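Side-chain contacts in transcriptional activator PlcR protein (Bacillus thuringiensis, PDB 3U3W), which binds DNA as a transcriptional activator of virulence when switched on by the quorum-sensing signal peptide PapR: residues V42-M46 with D47-G51; N27-Q31 with S32-R36; E4-G7 with S8-K12; L136-K139 with K140-N143; L155-E158 with N159-N163. One frame throughout, in Å; residues are numbered along the deposited sequence.

Contact 1: V42-M46 with D47-G51; sequences VYPSM and DILQG. With nucleotides of chain F.
The phenol ring of Tyr43, which packs on Ala3 and Leu67, has OP1 of DT11 of chain F placed obliquely to it, neither over a face nor at an edge. The same oxygen is held by the backbone of that residue: Tyr43 N donates to OP1 of DT11 at 2.8 Å in a nearly straight bond (164°). A second flat group, the Asp47 carboxylate, reaches back over the start of the helix. In the conformer described, one of two deposited, OD1 accepts the amide of its neighbour, Ile48 N, on the anti side and 27° out of the carboxylate plane.

The DNA backbone is gripped mainly from the loop. Ser45 OG donates to OP1 of DT12 at 2.5 Å. Ser45 N adds a weak bond of 3.4 Å to OP2 of DT12, an oxygen that CD1 of Ile48 also touches (3.4 Å). Ser45 is the N-cap residue; its hydroxyl is spent on phosphate and makes no capping bond. Its carbonyl instead begins the helical pattern, accepting from Leu49 N. In the apolar packing, Pro44 presents its CG to the CD1 branch of Leu49 (4.1 Å), the two groups meeting at a slant, while Pro44 CB lies 4.3 Å from CG2 of Ile48. Ile37 of helix 31-38 packs behind Pro44 and Ile48. Together these features illustrate the helix-turn-helix domain, in which a loop and the N-terminus of helix 46-56 hold the phosphate backbone.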
# COMPACT_ATOMS: atom_id res chain seq x y z
N VAL A 42 30.02 5.11 13.24
CA VAL A 42 29.12 4.67 14.27
C VAL A 42 27.78 4.26 13.69
O VAL A 42 27.29 4.86 12.74
CB VAL A 42 28.93 5.81 15.31
CG1 VAL A 42 27.50 5.89 15.76
CG2 VAL A 42 29.88 5.61 16.49
N TYR A 43 27.20 3.20 14.24
CA TYR A 43 25.80 2.89 14.03
C TYR A 43 25.01 3.60 15.13
O TYR A 43 25.38 3.53 16.30
CB TYR A 43 25.55 1.38 14.14
CG TYR A 43 25.87 0.57 12.91
CD1 TYR A 43 26.23 1.17 11.71
CD2 TYR A 43 25.80 -0.82 12.95
CE1 TYR A 43 26.52 0.41 10.59
CE2 TYR A 43 26.08 -1.58 11.84
CZ TYR A 43 26.44 -0.97 10.66
OH TYR A 43 26.72 -1.76 9.56
N PRO A 44 23.91 4.27 14.76
CA PRO A 44 23.09 4.94 15.77
C PRO A 44 22.11 3.97 16.44
O PRO A 44 21.69 3.00 15.82
CB PRO A 44 22.34 5.99 14.96
CG PRO A 44 22.16 5.34 13.62
CD PRO A 44 23.42 4.52 13.39
N SER A 45 21.77 4.25 17.70
CA SER A 45 20.75 3.47 18.42
C SER A 45 19.34 3.78 17.92
O SER A 45 19.13 4.72 17.16
CB SER A 45 20.83 3.74 19.92
OG SER A 45 21.85 4.68 20.23
N MET A 46 18.38 2.97 18.35
CA MET A 46 17.00 3.10 17.88
C MET A 46 16.42 4.49 18.16
O MET A 46 15.84 5.12 17.28
CB MET A 46 16.12 2.00 18.47
CG MET A 46 16.54 0.60 18.02
SD MET A 46 15.53 -0.68 18.77
CE MET A 46 13.98 -0.47 17.89
N ASP A 47 16.59 4.97 19.39
CA ASP A 47 16.14 6.30 19.77
C ASP A 47 16.64 7.36 18.79
O ASP A 47 15.84 8.06 18.15
CB ASP A 47 16.58 6.64 21.21
CG ASP A 47 18.00 6.15 21.54
OD1 ASP A 47 18.79 5.90 20.60
OD2 ASP A 47 18.32 6.02 22.74
N ILE A 48 17.95 7.48 18.65
CA ILE A 48 18.56 8.45 17.74
C ILE A 48 18.14 8.30 16.27
O ILE A 48 17.89 9.30 15.58
CB ILE A 48 20.09 8.48 17.89
CG1 ILE A 48 20.45 8.82 19.34
CG2 ILE A 48 20.71 9.46 16.91
CD1 ILE A 48 21.93 8.96 19.62
N LEU A 49 18.04 7.06 15.78
CA LEU A 49 17.65 6.85 14.38
C LEU A 49 16.21 7.26 14.14
O LEU A 49 15.88 7.91 13.15
CB LEU A 49 17.80 5.38 14.00
CG LEU A 49 17.64 5.15 12.50
CD1 LEU A 49 18.63 6.02 11.69
CD2 LEU A 49 17.84 3.67 12.18
N GLN A 50 15.36 6.83 15.06
CA GLN A 50 13.95 7.15 15.06
C GLN A 50 13.75 8.67 15.00
O GLN A 50 12.99 9.18 14.18
CB GLN A 50 13.33 6.54 16.32
CG GLN A 50 12.30 7.39 17.02
CD GLN A 50 11.08 7.59 16.17
OE1 GLN A 50 10.74 6.73 15.36
NE2 GLN A 50 10.43 8.74 16.32
N GLY A 51 14.47 9.38 15.85
CA GLY A 51 14.49 10.83 15.83
C GLY A 51 14.95 11.43 14.51
O GLY A 51 14.26 12.27 13.94
P DT F 11 29.32 1.47 17.15
OP1 DT F 11 28.30 1.39 16.09
OP2 DT F 11 30.64 2.06 16.86
O5' DT F 11 28.73 2.28 18.41
C5' DT F 11 27.35 2.29 18.76
C4' DT F 11 27.06 3.41 19.76
O4' DT F 11 28.00 3.24 20.84
C3' DT F 11 27.32 4.83 19.26
O3' DT F 11 26.21 5.47 18.55
C2' DT F 11 27.78 5.60 20.49
C1' DT F 11 28.26 4.50 21.43
N1 DT F 11 29.70 4.59 21.75
C2 DT F 11 30.03 5.27 22.90
O2 DT F 11 29.19 5.79 23.62
N3 DT F 11 31.37 5.33 23.16
C4 DT F 11 32.39 4.77 22.40
O4 DT F 11 33.56 4.88 22.74
C5 DT F 11 31.97 4.07 21.21
C7 DT F 11 33.00 3.44 20.31
C6 DT F 11 30.66 4.01 20.94
P DT F 12 24.90 5.97 19.33
OP1 DT F 12 24.36 4.83 20.10
OP2 DT F 12 24.04 6.67 18.36
O5' DT F 12 25.44 7.06 20.36
C5' DT F 12 24.81 7.17 21.63
C4' DT F 12 25.51 8.19 22.50
O4' DT F 12 26.91 7.85 22.64
C3' DT F 12 25.46 9.64 22.02
O3' DT F 12 24.64 10.33 22.98
C2' DT F 12 26.93 10.10 21.95
C1' DT F 12 27.64 9.05 22.81
N1 DT F 12 29.06 8.76 22.48
C2 DT F 12 30.02 8.93 23.45
O2 DT F 12 29.76 9.32 24.57
N3 DT F 12 31.29 8.62 23.06
C4 DT F 12 31.70 8.16 21.82
O4 DT F 12 32.88 7.92 21.59
C5 DT F 12 30.65 8.00 20.85
C7 DT F 12 30.96 7.50 19.46
C6 DT F 12 29.40 8.29 21.22

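Contact 2: N27-Q31 with S32-R36; sequences NICHQ and SEVSR. With nucleotides of chain F.
His30 and Ser32 touch both each other and the DNA. C5 of DC14 of chain F lies over one face of the imidazole, toward its rim, 3.2 Å from His30 NE2. At the ring's edge, ND1 accepts the amide of Ser32 N (3.2 Å, 173°), almost exactly in the ring plane. This is the N-cap bond of the helix, and it fixes the rotation of the imidazole. A chi1 of -158° sets the ring beside the carbonyl carbon, where ND1 can meet Ser32 N while a face turns to DC14. Ser32 OG accepts from N4 of DC14 at 2.8 Å, and NH2 of Arg36 donates to O6 of DG13 at 3.2 Å; the same NH2 also donates to N7 of another guanine of the bound DNA. Gln31, bent at chi2, offers OE1 to an adenine N6, and Ser35 OG binds a phosphate. His30 N holds the phosphate oxygen OP2 of DG13 at 2.9 Å.

Behind this first shell, Ser35 N bonds to Gln31 O, and Cys29 SG rests on CG2 of Val34 (3.9 Å). Helix 31-38 thus acts as the recognition helix of the helix-turn-helix, with Gln21 and Ser25 of helix 21-25 against Val34, and Ile48 of helix 46-56 against Ile28 and Cys29.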
# COMPACT_ATOMS: atom_id res chain seq x y z
N ASN A 27 17.31 17.98 20.49
CA ASN A 27 16.38 17.15 21.26
C ASN A 27 16.57 15.67 21.00
O ASN A 27 15.85 14.83 21.56
CB ASN A 27 14.93 17.56 21.00
CG ASN A 27 14.62 18.95 21.52
OD1 ASN A 27 14.45 19.14 22.73
ND2 ASN A 27 14.55 19.93 20.62
N ILE A 28 17.55 15.35 20.16
CA ILE A 28 17.84 13.97 19.81
C ILE A 28 19.19 13.53 20.39
O ILE A 28 19.27 12.54 21.11
CB ILE A 28 17.84 13.79 18.29
CG1 ILE A 28 16.53 14.32 17.70
CG2 ILE A 28 18.01 12.33 17.93
CD1 ILE A 28 16.41 14.13 16.20
N CYS A 29 20.23 14.29 20.08
CA CYS A 29 21.59 13.93 20.49
C CYS A 29 22.51 15.12 20.31
O CYS A 29 22.08 16.20 19.90
CB CYS A 29 22.11 12.76 19.65
SG CYS A 29 22.13 13.14 17.85
N HIS A 30 23.80 14.92 20.60
CA HIS A 30 24.81 15.96 20.40
C HIS A 30 25.13 16.13 18.91
O HIS A 30 25.03 15.17 18.14
CB HIS A 30 26.08 15.59 21.17
CG HIS A 30 26.96 16.75 21.48
ND1 HIS A 30 27.72 17.39 20.53
CD2 HIS A 30 27.21 17.39 22.65
CE1 HIS A 30 28.40 18.37 21.10
NE2 HIS A 30 28.11 18.39 22.38
N GLN A 31 25.52 17.33 18.49
CA GLN A 31 25.82 17.54 17.08
C GLN A 31 27.00 16.68 16.63
O GLN A 31 27.04 16.23 15.48
CB GLN A 31 26.03 19.03 16.75
CG GLN A 31 27.42 19.56 17.06
CD GLN A 31 28.42 19.33 15.94
OE1 GLN A 31 29.58 19.03 16.19
NE2 GLN A 31 27.97 19.48 14.70
N SER A 32 27.95 16.43 17.53
CA SER A 32 29.14 15.64 17.22
C SER A 32 28.81 14.17 16.92
O SER A 32 29.54 13.50 16.18
CB SER A 32 30.16 15.72 18.36
OG SER A 32 29.69 15.07 19.53
N GLU A 33 27.72 13.67 17.50
CA GLU A 33 27.26 12.31 17.22
C GLU A 33 26.62 12.22 15.84
O GLU A 33 26.76 11.21 15.16
CB GLU A 33 26.27 11.84 18.29
CG GLU A 33 25.71 10.44 18.09
CD GLU A 33 26.76 9.35 18.28
OE1 GLU A 33 27.95 9.68 18.47
OE2 GLU A 33 26.38 8.15 18.24
N VAL A 34 25.92 13.27 15.42
CA VAL A 34 25.45 13.38 14.05
C VAL A 34 26.66 13.33 13.10
O VAL A 34 26.66 12.58 12.13
CB VAL A 34 24.62 14.66 13.81
CG1 VAL A 34 24.59 15.03 12.32
CG2 VAL A 34 23.22 14.48 14.37
N SER A 35 27.69 14.12 13.41
CA SER A 35 28.92 14.09 12.63
C SER A 35 29.47 12.67 12.50
O SER A 35 29.81 12.22 11.41
CB SER A 35 29.98 15.01 13.24
OG SER A 35 31.17 15.02 12.47
N ARG A 36 29.55 11.96 13.63
CA ARG A 36 30.11 10.62 13.63
C ARG A 36 29.21 9.62 12.91
O ARG A 36 29.71 8.67 12.29
CB ARG A 36 30.43 10.16 15.05
CG ARG A 36 31.63 10.86 15.69
CD ARG A 36 32.10 10.06 16.90
NE ARG A 36 32.77 10.87 17.91
CZ ARG A 36 34.08 11.05 17.97
NH1 ARG A 36 34.88 10.48 17.08
NH2 ARG A 36 34.59 11.80 18.94
P DG F 13 24.36 11.91 22.86
OP1 DG F 13 22.96 12.15 23.29
OP2 DG F 13 24.78 12.37 21.50
O5' DG F 13 25.35 12.55 23.93
C5' DG F 13 25.32 12.14 25.29
C4' DG F 13 26.33 12.94 26.09
O4' DG F 13 27.69 12.54 25.76
C3' DG F 13 26.30 14.45 25.91
O3' DG F 13 26.52 15.04 27.18
C2' DG F 13 27.44 14.74 24.94
C1' DG F 13 28.44 13.64 25.27
N9 DG F 13 29.19 13.13 24.12
C8 DG F 13 28.71 12.79 22.88
N7 DG F 13 29.62 12.34 22.05
C5 DG F 13 30.78 12.39 22.80
C6 DG F 13 32.10 12.02 22.43
O6 DG F 13 32.50 11.58 21.34
N1 DG F 13 32.98 12.22 23.49
C2 DG F 13 32.64 12.71 24.74
N2 DG F 13 33.63 12.83 25.63
N3 DG F 13 31.40 13.05 25.09
C4 DG F 13 30.54 12.86 24.07
P DT F 12 24.90 5.97 19.33
OP1 DT F 12 24.36 4.83 20.10
OP2 DT F 12 24.04 6.67 18.36
O5' DT F 12 25.44 7.06 20.36
C5' DT F 12 24.81 7.17 21.63
C4' DT F 12 25.51 8.19 22.50
O4' DT F 12 26.91 7.85 22.64
C3' DT F 12 25.46 9.64 22.02
O3' DT F 12 24.64 10.33 22.98
C2' DT F 12 26.93 10.10 21.95
C1' DT F 12 27.64 9.05 22.81
N1 DT F 12 29.06 8.76 22.48
C2 DT F 12 30.02 8.93 23.45
O2 DT F 12 29.76 9.32 24.57
N3 DT F 12 31.29 8.62 23.06
C4 DT F 12 31.70 8.16 21.82
O4 DT F 12 32.88 7.92 21.59
C5 DT F 12 30.65 8.00 20.85
C7 DT F 12 30.96 7.50 19.46
C6 DT F 12 29.40 8.29 21.22
P DC F 14 26.40 16.63 27.37
OP1 DC F 14 25.75 16.89 28.68
OP2 DC F 14 25.82 17.21 26.13
O5' DC F 14 27.93 17.11 27.47
C5' DC F 14 28.82 16.42 28.35
C4' DC F 14 30.21 17.02 28.27
O4' DC F 14 30.99 16.39 27.22
C3' DC F 14 30.26 18.52 28.00
O3' DC F 14 31.35 19.04 28.76
C2' DC F 14 30.50 18.55 26.49
C1' DC F 14 31.49 17.39 26.35
N1 DC F 14 31.60 16.82 24.96
C2 DC F 14 32.78 16.19 24.53
O2 DC F 14 33.76 16.09 25.28
N3 DC F 14 32.83 15.70 23.27
C4 DC F 14 31.79 15.80 22.45
N4 DC F 14 31.92 15.29 21.22
C5 DC F 14 30.58 16.44 22.86
C6 DC F 14 30.53 16.93 24.11

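Contact 3: E4-G7 with S8-K12; sequences EKLG and SEIKK
This is a contact between successive turns of one helix, 4-16, the first helix of the DNA-binding region, where Ser8 folds back on Glu4 and Ile10 leans on Leu6. Two donors from Ser8 converge on the carbonyl oxygen Glu4 O: the amide Ser8 N at 3.3 Å and the hydroxyl Ser8 OG at 3.2 Å. They come from opposite faces of the carbonyl plane, the hydroxyl 20° and the amide 26° away from it. The hydroxyl gets there because chi1 of 45° sets OG between the backbone N and the carbonyl carbon, a crowded position that folds it against the previous turn.

The remaining backbone bonds run in the ordinary helical order, Glu9 N to Lys5 O, Ile10 N to Leu6 O and Lys11 N to Gly7 O. On the buried side CD1 of Leu6 meets CD1 of Ile10 at 4.1 Å, the two side chains crossing at an angle. Phe63 of helix 61-65 covers both, Pro44 of the same chain and Met46 of the second subunit reach Leu6, and Ile37 lies against Ile10. Glu9 bends at chi2; its OE2 is hydrogen-bonded to His62, and its OE1 is 3.9 Å from Lys12 NZ, a long salt bridge.

The helix therefore has two chemistries. Its aliphatic side is packed by helices, loops and the second subunit, whereas its outer side turns a serine hydroxyl inward to a backbone carbonyl. The hydrogen bond from His62 would probably stabilise Glu9 as a carboxylate, with Lys12 adding at most a weak effect.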
# COMPACT_ATOMS: atom_id res chain seq x y z
N GLU A 4 29.56 3.07 5.84
CA GLU A 4 29.53 4.49 5.52
C GLU A 4 28.38 4.87 4.59
O GLU A 4 28.12 6.05 4.36
CB GLU A 4 30.87 4.95 4.93
CG GLU A 4 31.16 6.42 5.21
CD GLU A 4 31.82 7.13 4.04
OE1 GLU A 4 32.15 6.46 3.04
OE2 GLU A 4 32.00 8.37 4.13
N LYS A 5 27.68 3.86 4.07
CA LYS A 5 26.54 4.11 3.18
C LYS A 5 25.38 4.78 3.91
O LYS A 5 24.80 5.75 3.40
CB LYS A 5 26.06 2.82 2.50
CG LYS A 5 27.09 2.08 1.67
CD LYS A 5 26.43 0.95 0.88
CE LYS A 5 27.44 0.15 0.08
NZ LYS A 5 28.45 -0.50 0.96
N LEU A 6 25.03 4.26 5.09
CA LEU A 6 24.01 4.89 5.94
C LEU A 6 24.37 6.35 6.21
O LEU A 6 23.55 7.25 6.01
CB LEU A 6 23.85 4.16 7.27
CG LEU A 6 22.89 4.79 8.29
CD1 LEU A 6 21.52 5.02 7.68
CD2 LEU A 6 22.76 3.95 9.55
N GLY A 7 25.62 6.57 6.64
CA GLY A 7 26.11 7.89 6.96
C GLY A 7 25.85 8.96 5.92
O GLY A 7 25.29 10.01 6.23
N SER A 8 26.26 8.70 4.67
CA SER A 8 26.12 9.72 3.63
C SER A 8 24.69 9.85 3.11
O SER A 8 24.34 10.87 2.53
CB SER A 8 27.10 9.47 2.49
OG SER A 8 27.13 8.10 2.13
N GLU A 9 23.89 8.82 3.31
CA GLU A 9 22.46 8.92 3.04
C GLU A 9 21.81 9.90 4.02
O GLU A 9 20.97 10.73 3.65
CB GLU A 9 21.81 7.54 3.12
CG GLU A 9 20.35 7.51 2.67
CD GLU A 9 20.18 7.83 1.20
OE1 GLU A 9 21.19 7.91 0.47
OE2 GLU A 9 19.02 8.01 0.76
N ILE A 10 22.22 9.82 5.28
CA ILE A 10 21.74 10.78 6.27
C ILE A 10 22.22 12.21 5.98
O ILE A 10 21.46 13.17 6.12
CB ILE A 10 22.12 10.35 7.71
CG1 ILE A 10 21.26 9.15 8.14
CG2 ILE A 10 21.96 11.51 8.69
CD1 ILE A 10 21.57 8.63 9.52
N LYS A 11 23.48 12.34 5.57
CA LYS A 11 24.08 13.64 5.26
C LYS A 11 23.47 14.24 4.00
O LYS A 11 23.19 15.43 3.92
CB LYS A 11 25.59 13.50 5.07
CG LYS A 11 26.31 14.75 4.54
CD LYS A 11 27.83 14.52 4.55
CE LYS A 11 28.62 15.79 4.23
NZ LYS A 11 28.80 16.00 2.76
N LYS A 12 23.27 13.38 3.00
CA LYS A 12 22.65 13.76 1.74
C LYS A 12 21.25 14.33 1.97
O LYS A 12 20.90 15.38 1.42
CB LYS A 12 22.62 12.55 0.80
CG LYS A 12 21.73 12.68 -0.44
CD LYS A 12 22.13 11.64 -1.49
CE LYS A 12 21.07 11.46 -2.58
NZ LYS A 12 19.95 10.57 -2.15

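Contact 4: L136-K139 with K140-N143; sequences LELK and KLLN
Leu136 meets the second segment through its carbonyl oxygen, which takes a weak bond from Lys140 N (3.2 Å); the aliphatic part of Lys140 lies over the same oxygen, with CG 3.5 Å from Leu136 O.

Glu137 follows, and it makes the salt bridge of the contact. The Glu137 and Lys140 side chains run side by side and point the same way. OE1 uses its syn lone pair to receive NZ of Lys140 at 3.1 Å, and OE2 adds a weaker bond to that NZ at 3.4 Å. Both side chains bend to make the match, Glu137 at chi2 (-48°) and Lys140 at chi3 (47°), which brings NZ within reach of both oxygens, nearer OE1. The backbone carbonyl of Glu137 meanwhile accepts from Leu141 N at 3.2 Å and, weakly, from Lys140 N.

Leu138 belongs to the inner side of the helix. Its CD2 meets CD1 of Leu141 at 3.9 Å, the two side chains slanting across each other, and its carbonyl binds Leu142 N. Trp117 and Gln116 of helix 109-125 lie against Leu141.

Lys139 ends the segment. Its carbonyl accepts Asn143 N at 2.9 Å, and its extended chain carries NZ away to the hydroxyl of Tyr165 on helix 153-167.

Polar and apolar duties are therefore divided round one helix of the TPR-like domain: Leu138, Leu141 and Leu142 face other helices, while Glu137, which also packs on Tyr120, pairs with the exposed Lys140. Because one lysine nitrogen meets both carboxylate oxygens, the pair probably favours the charged forms of each.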
# COMPACT_ATOMS: atom_id res chain seq x y z
N LEU A 136 11.53 -27.24 -9.48
CA LEU A 136 12.72 -27.63 -8.73
C LEU A 136 13.66 -26.44 -8.48
O LEU A 136 14.27 -26.34 -7.41
CB LEU A 136 13.47 -28.75 -9.45
CG LEU A 136 12.80 -30.13 -9.37
CD1 LEU A 136 13.42 -31.13 -10.36
CD2 LEU A 136 12.84 -30.68 -7.95
N GLU A 137 13.79 -25.55 -9.46
CA GLU A 137 14.62 -24.37 -9.28
C GLU A 137 13.99 -23.42 -8.25
O GLU A 137 14.67 -22.88 -7.37
CB GLU A 137 14.85 -23.66 -10.61
CG GLU A 137 15.76 -24.43 -11.55
CD GLU A 137 17.05 -24.91 -10.87
OE1 GLU A 137 17.69 -24.12 -10.15
OE2 GLU A 137 17.40 -26.09 -11.06
N LEU A 138 12.68 -23.24 -8.35
CA LEU A 138 11.95 -22.44 -7.37
C LEU A 138 12.09 -22.98 -5.95
O LEU A 138 12.37 -22.23 -5.02
CB LEU A 138 10.48 -22.32 -7.77
CG LEU A 138 10.34 -21.43 -8.98
CD1 LEU A 138 8.89 -21.32 -9.40
CD2 LEU A 138 10.91 -20.07 -8.64
N LYS A 139 11.92 -24.29 -5.78
CA LYS A 139 12.09 -24.91 -4.48
C LYS A 139 13.49 -24.67 -3.90
O LYS A 139 13.66 -24.60 -2.69
CB LYS A 139 11.76 -26.42 -4.53
CG LYS A 139 10.26 -26.69 -4.53
CD LYS A 139 9.93 -28.17 -4.63
CE LYS A 139 8.48 -28.40 -4.20
NZ LYS A 139 7.96 -29.75 -4.51
N LYS A 140 14.47 -24.53 -4.78
CA LYS A 140 15.85 -24.33 -4.34
C LYS A 140 16.05 -22.92 -3.80
O LYS A 140 16.79 -22.72 -2.84
CB LYS A 140 16.83 -24.65 -5.48
CG LYS A 140 17.20 -26.14 -5.56
CD LYS A 140 17.91 -26.51 -6.88
CE LYS A 140 19.03 -25.53 -7.24
NZ LYS A 140 19.71 -25.90 -8.53
N LEU A 141 15.39 -21.94 -4.40
CA LEU A 141 15.34 -20.59 -3.85
C LEU A 141 14.74 -20.62 -2.44
O LEU A 141 15.22 -19.94 -1.54
CB LEU A 141 14.53 -19.65 -4.74
CG LEU A 141 14.97 -19.53 -6.20
CD1 LEU A 141 14.10 -18.50 -6.97
CD2 LEU A 141 16.44 -19.18 -6.29
N LEU A 142 13.69 -21.41 -2.24
CA LEU A 142 13.10 -21.54 -0.90
C LEU A 142 14.09 -22.13 0.06
O LEU A 142 14.22 -21.67 1.19
CB LEU A 142 11.86 -22.44 -0.91
CG LEU A 142 10.69 -21.97 -1.76
CD1 LEU A 142 9.49 -22.84 -1.47
CD2 LEU A 142 10.38 -20.49 -1.52
N ASN A 143 14.78 -23.18 -0.38
CA ASN A 143 15.73 -23.89 0.47
C ASN A 143 16.90 -23.00 0.86
O ASN A 143 17.67 -23.36 1.75
CB ASN A 143 16.21 -25.19 -0.17
CG ASN A 143 15.07 -26.15 -0.52
OD1 ASN A 143 14.06 -26.24 0.20
ND2 ASN A 143 15.22 -26.87 -1.63

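Contact 5: L155-E158 with N159-N163; sequences LYIE and NAIAN
Apolar contact between the segments comes from Ile157 and Ile161, with Ile157 CG2 and Ile161 CD1 4.2 Å apart. In Ile161 chi1 of -69° places CG1 anti to the carbonyl carbon, and that atom comes down onto Ile157 O at 3.4 Å. Trp117 of helix 109-125 packs on Ile157 and also on Ala160, whose methyl lies near the carbonyl of Ile157.

Backbone hydrogen bonds run in helical order. Asn159 N takes Leu155 O at 2.9 Å, Ile161 N reaches Ile157 O in an almost linear bond (175°), and Ala162 N reaches Glu158 O.

Water and side-chain bonds form the third group. A water donates to Tyr156 O at 2.6 Å and accepts from Asn159 ND2 at 2.9 Å, bridging one turn of the helix. The same Tyr156 O already holds Ala160 N at 3.1 Å, so this carbonyl has two partners. Asn159 ND2 donates to the backbone of the bound peptide as well as to the water, and OD1 at the other end accepts from Asn201 ND2. Asn163 ND2 adds a weak bond to the peptide backbone. Glu158 OE2 is met by Gln184, and Tyr156 OH by Asn191.

A buried asparagine amide with both ends engaged can have little rotational freedom. The bond from Asn159 to peptide backbone, like the weak one from Asn163, probably depends little on peptide sequence, whereas Ala160 and Asn163 also pack on an aromatic side chain of the peptide.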
# COMPACT_ATOMS: atom_id res chain seq x y z
N LEU A 155 6.76 -16.40 0.07
CA LEU A 155 5.35 -16.69 -0.20
C LEU A 155 5.04 -16.47 -1.67
O LEU A 155 4.31 -17.25 -2.28
CB LEU A 155 4.42 -15.87 0.72
CG LEU A 155 4.59 -16.20 2.21
CD1 LEU A 155 3.60 -15.46 3.07
CD2 LEU A 155 4.46 -17.69 2.46
N TYR A 156 5.64 -15.43 -2.26
CA TYR A 156 5.45 -15.18 -3.68
C TYR A 156 5.99 -16.34 -4.54
O TYR A 156 5.38 -16.74 -5.53
CB TYR A 156 6.14 -13.89 -4.09
CG TYR A 156 5.67 -12.65 -3.36
CD1 TYR A 156 4.41 -12.59 -2.78
CD2 TYR A 156 6.50 -11.52 -3.25
CE1 TYR A 156 3.97 -11.44 -2.11
CE2 TYR A 156 6.08 -10.39 -2.60
CZ TYR A 156 4.81 -10.34 -2.02
OH TYR A 156 4.38 -9.22 -1.36
N ILE A 157 7.13 -16.88 -4.13
CA ILE A 157 7.71 -18.04 -4.79
C ILE A 157 6.82 -19.30 -4.62
O ILE A 157 6.60 -20.06 -5.57
CB ILE A 157 9.18 -18.26 -4.31
CG1 ILE A 157 10.05 -17.07 -4.77
CG2 ILE A 157 9.76 -19.57 -4.85
CD1 ILE A 157 11.41 -16.99 -4.10
N GLU A 158 6.29 -19.50 -3.41
CA GLU A 158 5.34 -20.59 -3.20
C GLU A 158 4.10 -20.47 -4.06
O GLU A 158 3.55 -21.47 -4.52
CB GLU A 158 4.97 -20.71 -1.73
CG GLU A 158 6.10 -21.32 -0.90
CD GLU A 158 5.89 -21.12 0.59
OE1 GLU A 158 6.87 -20.84 1.31
OE2 GLU A 158 4.74 -21.25 1.04
N ASN A 159 3.65 -19.23 -4.29
CA ASN A 159 2.47 -19.01 -5.10
C ASN A 159 2.76 -19.42 -6.54
O ASN A 159 1.96 -20.11 -7.15
CB ASN A 159 1.97 -17.56 -5.01
CG ASN A 159 0.89 -17.24 -6.05
OD1 ASN A 159 -0.29 -17.55 -5.88
ND2 ASN A 159 1.30 -16.66 -7.15
N ALA A 160 3.91 -19.00 -7.08
CA ALA A 160 4.34 -19.48 -8.41
C ALA A 160 4.40 -21.02 -8.50
O ALA A 160 3.85 -21.62 -9.41
CB ALA A 160 5.69 -18.86 -8.81
N ILE A 161 5.06 -21.65 -7.53
CA ILE A 161 5.09 -23.10 -7.47
C ILE A 161 3.68 -23.69 -7.50
O ILE A 161 3.41 -24.61 -8.27
CB ILE A 161 5.85 -23.59 -6.22
CG1 ILE A 161 7.35 -23.28 -6.35
CG2 ILE A 161 5.62 -25.08 -6.03
CD1 ILE A 161 8.15 -23.47 -5.06
N ALA A 162 2.77 -23.15 -6.69
CA ALA A 162 1.39 -23.67 -6.64
C ALA A 162 0.63 -23.49 -7.97
O ALA A 162 -0.15 -24.36 -8.37
CB ALA A 162 0.63 -23.02 -5.50
N ASN A 163 0.86 -22.36 -8.65
CA ASN A 163 0.28 -22.10 -9.96
C ASN A 163 0.72 -23.13 -10.99
O ASN A 163 -0.05 -23.51 -11.87
CB ASN A 163 0.71 -20.71 -10.49
CG ASN A 163 -0.03 -19.56 -9.81
OD1 ASN A 163 -1.02 -19.76 -9.12
ND2 ASN A 163 0.45 -18.34 -10.04
O HOH W 1 4.00 -15.78 -7.48

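In the fold
Contacts 1, 2 and 3 cluster in the DNA-binding region. Contacts 1 and 2 have centres 10 Å apart and touch directly, with Ile48 CD1 3.8 Å from Cys29 CB. Contact 3 joins contact 1 where Leu6 CD2 packs on Pro44 CD at 3.9 Å. Contacts 4 and 5 form a second group, centres 11 Å apart, in which Leu142 CD2 meets Ile157 CG2 at 3.5 Å as consecutive helices pack together. The centres of contacts 2 and 5 are about 46 Å apart, so base reading and peptide binding are well separated. Contact 5 touches the bound peptide yet keeps its nearest atom about 31 Å from the DNA, consistent with an effect of the peptide on DNA binding that is transmitted over a distance.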